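Adenylate isopentenyltransferase (Humulus lupulus, PDB 3A8T) transfers the isopentenyl group of dimethylallyl diphosphate to ATP, ADP or AMP, a step in the biosynthesis of cytokinins in hop. Local coordinates at residues A[81-86]-A[204-209]. Sequence-based numbering, arbitrary orientation.
Sequences DITTNK and FDELAE. With ATP (adenosine-5'-triphosphate), chain B.
Ile82 and Thr83 present their backbone N-H groups to the carboxylate of Glu206, which reaches over from helix 203-210. Its CG is anti to the backbone N (chi1 -175°), and the chain stays extended beyond it. Just before the turn, Asp81 N comes within 3.4 Å of Glu206 OE2, but at too poor an angle for a bond. The bond from Ile82 N to Glu206 OE2 measures 3.0 Å and is fairly straight at 158°; the next, from Thr83 N to Glu206 OE1, is 2.9 Å. Each oxygen uses its syn lone pair, so two successive amides fix the rotation of the carboxylate. Ile82 CB lies 3.3 Å from Glu206 OE2, while the Ile82 side chain also rests on Met198 of helix 184-201. Thr83 adds a third bond: OG1, placed beside its own N by chi1 of -55°, donates to Glu206 OE1 over 2.6 Å, nearly along the C-O axis. OE1 therefore accepts two hydrogen bonds from one residue. Leu207 CD2 approaches the same Thr83 OG1 at 3.5 Å, and the leucine packs in turn on Val234 and Phe237. Thr84 offers its carbonyl O to ATP N6 at 2.6 Å. The bond from Asn85 N to Ile82 O closes a type I turn, and Lys86 NZ makes a long salt bridge to Asp81 OD1 (3.3 Å), weak as a hydrogen bond. A glutamate side chain gripping two consecutive amides thus ties helix 203-210 to the loop whose Thr84 carbonyl accepts from ATP N6, the amino group that receives the isopentenyl chain in this P-loop-related transferase.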
loop_
_atom_site.group_PDB
_atom_site.type_symbol
_atom_site.label_atom_id
_atom_site.label_comp_id
_atom_site.label_asym_id
_atom_site.label_seq_id
_atom_site.Cartn_x
_atom_site.Cartn_y
_atom_site.Cartn_z
ATOM N N ASP A 81 6.666 -4.087 8.904
ATOM C CA ASP A 81 5.508 -4.780 8.407
ATOM C C ASP A 81 4.224 -4.053 8.816
ATOM O O ASP A 81 3.276 -3.959 8.008
ATOM C CB ASP A 81 5.521 -6.221 8.903
ATOM C CG ASP A 81 6.710 -7.047 8.344
ATOM O OD1 ASP A 81 7.254 -6.713 7.281
ATOM O OD2 ASP A 81 7.098 -8.067 8.938
ATOM N N ILE A 82 4.200 -3.498 10.035
ATOM C CA ILE A 82 3.014 -2.759 10.512
ATOM C C ILE A 82 2.889 -1.413 9.831
ATOM O O ILE A 82 1.895 -1.133 9.191
ATOM C CB ILE A 82 3.039 -2.502 12.056
ATOM C CG1 ILE A 82 2.875 -3.818 12.798
ATOM C CG2 ILE A 82 1.861 -1.556 12.504
ATOM C CD1 ILE A 82 3.196 -3.699 14.315
ATOM N N THR A 83 3.933 -0.603 9.970
ATOM C CA THR A 83 3.978 0.729 9.405
ATOM C C THR A 83 3.649 0.766 7.913
ATOM O O THR A 83 2.964 1.680 7.467
ATOM C CB THR A 83 5.371 1.423 9.671
ATOM O OG1 THR A 83 5.671 1.434 11.086
ATOM C CG2 THR A 83 5.335 2.891 9.172
ATOM N N THR A 84 4.091 -0.248 7.168
ATOM C CA THR A 84 3.860 -0.274 5.735
ATOM C C THR A 84 2.560 -0.884 5.299
ATOM O O THR A 84 2.225 -0.828 4.122
ATOM C CB THR A 84 5.038 -0.958 4.921
ATOM O OG1 THR A 84 5.313 -2.249 5.441
ATOM C CG2 THR A 84 6.316 -0.083 4.945
ATOM N N ASN A 85 1.828 -1.423 6.276
ATOM C CA ASN A 85 0.542 -2.040 6.102
ATOM C C ASN A 85 0.628 -3.289 5.226
ATOM O O ASN A 85 -0.199 -3.478 4.318
ATOM C CB ASN A 85 -0.440 -1.029 5.518
ATOM C CG ASN A 85 -0.335 0.397 6.186
ATOM O OD1 ASN A 85 0.287 1.360 5.607
ATOM N ND2 ASN A 85 -0.943 0.543 7.374
ATOM N N LYS A 86 1.639 -4.134 5.451
ATOM C CA LYS A 86 1.724 -5.352 4.647
ATOM C C LYS A 86 0.596 -6.297 5.059
ATOM O O LYS A 86 0.312 -6.472 6.242
ATOM C CB LYS A 86 3.030 -6.088 4.860
ATOM C CG LYS A 86 4.217 -5.523 4.263
ATOM C CD LYS A 86 5.357 -6.415 4.622
ATOM C CE LYS A 86 6.653 -5.944 3.993
ATOM N NZ LYS A 86 7.266 -4.772 4.622
ATOM N N PHE A 204 4.342 2.129 17.053
ATOM C CA PHE A 204 5.266 2.994 17.750
ATOM C C PHE A 204 6.524 2.265 18.246
ATOM O O PHE A 204 7.635 2.743 18.096
ATOM C CB PHE A 204 4.526 3.705 18.896
ATOM C CG PHE A 204 5.430 4.467 19.842
ATOM C CD1 PHE A 204 5.938 5.726 19.492
ATOM C CD2 PHE A 204 5.814 3.893 21.065
ATOM C CE1 PHE A 204 6.833 6.434 20.335
ATOM C CE2 PHE A 204 6.734 4.582 21.961
ATOM C CZ PHE A 204 7.237 5.842 21.596
ATOM N N ASP A 205 6.353 1.095 18.821
ATOM C CA ASP A 205 7.478 0.319 19.284
ATOM C C ASP A 205 8.275 -0.171 18.115
ATOM O O ASP A 205 9.441 -0.323 18.197
ATOM C CB ASP A 205 6.948 -0.846 20.071
ATOM C CG ASP A 205 6.137 -0.372 21.239
ATOM O OD1 ASP A 205 6.728 0.181 22.198
ATOM O OD2 ASP A 205 4.901 -0.512 21.195
ATOM N N GLU A 206 7.618 -0.409 17.010
ATOM C CA GLU A 206 8.290 -0.882 15.802
ATOM C C GLU A 206 9.212 0.238 15.316
ATOM O O GLU A 206 10.372 0.020 14.971
ATOM C CB GLU A 206 7.224 -1.193 14.736
ATOM C CG GLU A 206 7.740 -1.794 13.460
ATOM C CD GLU A 206 6.649 -1.984 12.403
ATOM O OE1 GLU A 206 6.172 -0.971 11.836
ATOM O OE2 GLU A 206 6.273 -3.153 12.150
ATOM N N LEU A 207 8.683 1.457 15.321
ATOM C CA LEU A 207 9.438 2.599 14.858
ATOM C C LEU A 207 10.527 2.964 15.862
ATOM O O LEU A 207 11.598 3.423 15.470
ATOM C CB LEU A 207 8.470 3.774 14.600
ATOM C CG LEU A 207 7.405 3.681 13.486
ATOM C CD1 LEU A 207 6.411 4.720 13.701
ATOM C CD2 LEU A 207 8.002 3.872 12.065
ATOM N N ALA A 208 10.273 2.780 17.156
ATOM C CA ALA A 208 11.301 3.088 18.152
ATOM C C ALA A 208 12.479 2.146 17.960
ATOM O O ALA A 208 13.615 2.537 18.158
ATOM C CB ALA A 208 10.748 2.956 19.610
ATOM N N GLU A 209 12.207 0.907 17.567
ATOM C CA GLU A 209 13.265 -0.088 17.372
ATOM C C GLU A 209 13.982 0.149 16.040
ATOM O O GLU A 209 15.172 -0.147 15.892
ATOM C CB GLU A 209 12.675 -1.504 17.430
ATOM C CG GLU A 209 13.662 -2.623 17.114
ATOM C CD GLU A 209 14.739 -2.833 18.220
ATOM O OE1 GLU A 209 14.410 -2.723 19.435
ATOM O OE2 GLU A 209 15.918 -3.124 17.877
HETATM P PG ATP B . 5.934 9.289 -5.928
HETATM O O1G ATP B . 6.774 8.846 -7.085
HETATM O O2G ATP B . 6.925 9.470 -4.646
HETATM O O3G ATP B . 5.242 10.713 -6.243
HETATM P PB ATP B . 4.740 6.845 -6.362
HETATM O O1B ATP B . 3.911 6.852 -7.529
HETATM O O2B ATP B . 6.198 6.541 -6.802
HETATM O O3B ATP B . 4.681 8.243 -5.592
HETATM P PA ATP B . 3.344 5.950 -4.081
HETATM O O1A ATP B . 2.296 6.940 -4.278
HETATM O O2A ATP B . 2.600 4.565 -3.672
HETATM O O3A ATP B . 4.252 5.615 -5.417
HETATM O "O5'" ATP B . 4.284 6.280 -2.796
HETATM C "C5'" ATP B . 4.628 7.633 -2.682
HETATM C "C4'" ATP B . 4.999 7.864 -1.230
HETATM O "O4'" ATP B . 3.874 7.531 -0.408
HETATM C "C3'" ATP B . 6.144 6.965 -0.703
HETATM O "O3'" ATP B . 7.415 7.556 -0.962
HETATM C "C2'" ATP B . 5.810 6.856 0.794
HETATM O "O2'" ATP B . 6.340 7.934 1.485
HETATM C "C1'" ATP B . 4.300 6.882 0.854
HETATM N N9 ATP B . 3.754 5.500 0.948
HETATM C C8 ATP B . 3.289 4.716 -0.107
HETATM N N7 ATP B . 2.975 3.508 0.316
HETATM C C5 ATP B . 3.207 3.429 1.657
HETATM C C6 ATP B . 3.083 2.412 2.685
HETATM N N6 ATP B . 2.636 1.143 2.415
HETATM N N1 ATP B . 3.428 2.743 3.947
HETATM C C2 ATP B . 3.867 3.957 4.252
HETATM N N3 ATP B . 4.004 4.926 3.344
HETATM C C4 ATP B . 3.703 4.727 2.071
#